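Local coordinates for galactose-binding like protein (Bacteroides thetaiotaomicron, PDB 7M1A) that probably takes part in carbohydrate binding or degradation as a SusE-like protein, this piece being its calcium-binding, galactose-binding-like C-terminal domain, at residues His81-Met86 / Glu134-Gly139. Sequence-based numbering, arbitrary orientation.
Sequences HFYNDM and EAAKIG. With EDO (1,2-ethanediol), chain E; EDO (1,2-ethanediol), chain C.
F82 and Y83 meet A135 and A136 where a type II beta turn, running from H81 to N84, packs against the last turns of helix 130-138. The contact joins two connections of the galactose-binding-like beta-sandwich: the loop between strands 70-74 and 88-96, and the short helix leading into edge strand 140-143.

Apolar contact is centred on A136. Its methyl CB lies over one face of the F82 ring in a CH-pi contact, 3.8 Å from the centroid and displaced toward the CD1-CE1 side; CD1 is 3.5 Å from CB. The first torsion of F82 (chi1 -70°) sets CG beside the backbone N and carries the ring toward the helix, and chi2 (-30°) turns its face to the methyl. The Y83 ring comes to the same methyl obliquely, with CZ 4.2 Å from A136 CB, so the two turn aromatics share one small helix residue. The hydroxyl end of Y83 points at the side of the helix, its OH 3.6 Å from A135 CB; that OH is hydrogen-bonded to the carbonyl O of D132, one turn back.

The polar side chains of H81, N84 and D85 lie away from the helix. D78 hydrogen-bonds H81 ND1, while H81 NE2 and O2 of an ethanediol, probably from the crystallisation liquor, form a nearly straight hydrogen bond of 2.8 Å. D85 OD1 accepts a weak bond from the backbone N of M86 and also faces a second ethanediol. With an alanine in place of D85, the M86 amide would probably be left without this weak carboxylate acceptor, and the second ethanediol without this partner. One residue earlier, N84 turns its side-chain OD1 to the following amide and accepts a hydrogen bond from D85 N at 2.9 Å, the donor tilted 19° from the carbonyl plane.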
loop_
_atom_site.group_PDB
_atom_site.type_symbol
_atom_site.label_atom_id
_atom_site.label_comp_id
_atom_site.label_asym_id
_atom_site.label_seq_id
_atom_site.Cartn_x
_atom_site.Cartn_y
_atom_site.Cartn_z
ATOM N N HIS A 81 -18.656 8.674 14.251
ATOM C CA HIS A 81 -18.630 7.682 13.184
ATOM C C HIS A 81 -19.727 6.627 13.305
ATOM O O HIS A 81 -19.995 5.945 12.335
ATOM C CB HIS A 81 -17.234 7.059 13.047
ATOM C CG HIS A 81 -16.214 8.063 12.654
ATOM N ND1 HIS A 81 -15.492 8.682 13.597
ATOM C CD2 HIS A 81 -15.711 8.448 11.439
ATOM C CE1 HIS A 81 -14.605 9.496 13.018
ATOM N NE2 HIS A 81 -14.706 9.381 11.688
ATOM N N PHE A 82 -20.361 6.430 14.462
ATOM C CA PHE A 82 -21.371 5.382 14.567
ATOM C C PHE A 82 -22.604 5.770 13.733
ATOM O O PHE A 82 -23.268 6.786 14.023
ATOM C CB PHE A 82 -21.799 5.176 16.026
ATOM C CG PHE A 82 -20.787 4.547 16.948
ATOM C CD1 PHE A 82 -19.851 3.650 16.476
ATOM C CD2 PHE A 82 -20.799 4.805 18.314
ATOM C CE1 PHE A 82 -18.980 2.987 17.336
ATOM C CE2 PHE A 82 -19.918 4.160 19.185
ATOM C CZ PHE A 82 -18.969 3.268 18.695
ATOM N N TYR A 83 -22.909 4.997 12.679
ATOM C CA TYR A 83 -24.039 5.280 11.805
ATOM C C TYR A 83 -24.022 6.744 11.345
ATOM O O TYR A 83 -25.074 7.443 11.319
ATOM C CB TYR A 83 -25.367 4.980 12.529
ATOM C CG TYR A 83 -25.319 3.711 13.323
ATOM C CD1 TYR A 83 -25.477 2.454 12.726
ATOM C CD2 TYR A 83 -25.073 3.754 14.690
ATOM C CE1 TYR A 83 -25.407 1.272 13.479
ATOM C CE2 TYR A 83 -24.987 2.581 15.444
ATOM C CZ TYR A 83 -25.143 1.352 14.850
ATOM O OH TYR A 83 -25.116 0.202 15.555
ATOM N N ASN A 84 -22.802 7.224 10.997
ATOM C CA ASN A 84 -22.652 8.643 10.695
ATOM C C ASN A 84 -21.376 8.767 9.849
ATOM O O ASN A 84 -20.640 7.803 9.602
ATOM C CB ASN A 84 -22.565 9.426 12.027
ATOM C CG ASN A 84 -23.120 10.842 11.915
ATOM O OD1 ASN A 84 -23.080 11.446 10.840
ATOM N ND2 ASN A 84 -23.666 11.353 13.017
ATOM N N ASP A 85 -21.049 9.993 9.442
ATOM C CA ASP A 85 -19.777 10.298 8.805
ATOM C C ASP A 85 -19.677 9.441 7.517
ATOM O O ASP A 85 -20.695 9.211 6.849
ATOM C CB ASP A 85 -18.614 10.181 9.814
ATOM C CG ASP A 85 -17.395 10.982 9.371
ATOM O OD1 ASP A 85 -16.533 10.466 8.597
ATOM O OD2 ASP A 85 -17.315 12.142 9.749
HETATM N N MSE A 86 -18.463 8.985 7.171
HETATM C CA MSE A 86 -18.292 8.205 5.955
HETATM C C MSE A 86 -18.307 6.703 6.290
HETATM O O MSE A 86 -17.834 5.865 5.496
HETATM C CB MSE A 86 -17.036 8.570 5.166
HETATM C CG MSE A 86 -16.869 10.052 4.910
HETATM SE SE MSE A 86 -18.384 10.923 4.031
HETATM C CE MSE A 86 -18.702 12.331 5.346
ATOM N N GLU A 134 -24.023 -0.745 21.415
ATOM C CA GLU A 134 -23.610 -2.123 21.613
ATOM C C GLU A 134 -23.389 -2.778 20.256
ATOM O O GLU A 134 -22.335 -3.450 20.087
ATOM C CB GLU A 134 -24.728 -2.888 22.364
ATOM C CG GLU A 134 -24.370 -4.373 22.558
ATOM C CD GLU A 134 -25.566 -5.252 22.918
ATOM O OE1 GLU A 134 -26.507 -5.360 22.099
ATOM O OE2 GLU A 134 -25.497 -5.895 23.975
ATOM N N ALA A 135 -24.295 -2.525 19.302
ATOM C CA ALA A 135 -24.147 -3.199 18.007
ATOM C C ALA A 135 -22.853 -2.739 17.334
ATOM O O ALA A 135 -22.187 -3.541 16.636
ATOM C CB ALA A 135 -25.373 -3.000 17.119
ATOM N N ALA A 136 -22.537 -1.441 17.439
ATOM C CA ALA A 136 -21.357 -0.921 16.802
ATOM C C ALA A 136 -20.061 -1.457 17.431
ATOM O O ALA A 136 -19.070 -1.610 16.690
ATOM C CB ALA A 136 -21.445 0.597 16.745
ATOM N N LYS A 137 -20.003 -1.724 18.752
ATOM C CA LYS A 137 -18.854 -2.412 19.349
ATOM C C LYS A 137 -18.787 -3.845 18.873
ATOM O O LYS A 137 -17.652 -4.306 18.743
ATOM C CB LYS A 137 -18.898 -2.343 20.892
ATOM C CG LYS A 137 -19.082 -0.931 21.350
ATOM C CD LYS A 137 -19.102 -0.733 22.872
ATOM C CE LYS A 137 -18.831 0.711 23.214
ATOM N NZ LYS A 137 -19.123 0.959 24.646
ATOM N N ILE A 138 -19.929 -4.546 18.615
ATOM C CA ILE A 138 -19.865 -5.936 18.196
ATOM C C ILE A 138 -19.349 -5.994 16.740
ATOM O O ILE A 138 -18.700 -6.955 16.342
ATOM C CB ILE A 138 -21.256 -6.593 18.291
ATOM C CG1 ILE A 138 -21.606 -6.721 19.791
ATOM C CG2 ILE A 138 -21.318 -7.929 17.533
ATOM C CD1 ILE A 138 -23.083 -6.989 20.103
ATOM N N GLY A 139 -19.647 -4.944 15.935
ATOM C CA GLY A 139 -19.258 -4.933 14.524
ATOM C C GLY A 139 -20.300 -5.586 13.589
ATOM O O GLY A 139 -21.063 -6.444 14.057
HETATM C C1 EDO E . -15.067 13.196 7.388
HETATM O O1 EDO E . -14.731 11.943 7.929
HETATM C C2 EDO E . -15.424 14.185 8.477
HETATM O O2 EDO E . -14.450 13.931 9.414
HETATM C C1 EDO C . -11.363 11.332 11.393
HETATM O O1 EDO C . -11.539 9.960 11.629
HETATM C C2 EDO C . -11.914 11.408 10.073
HETATM O O2 EDO C . -13.280 11.078 10.054
#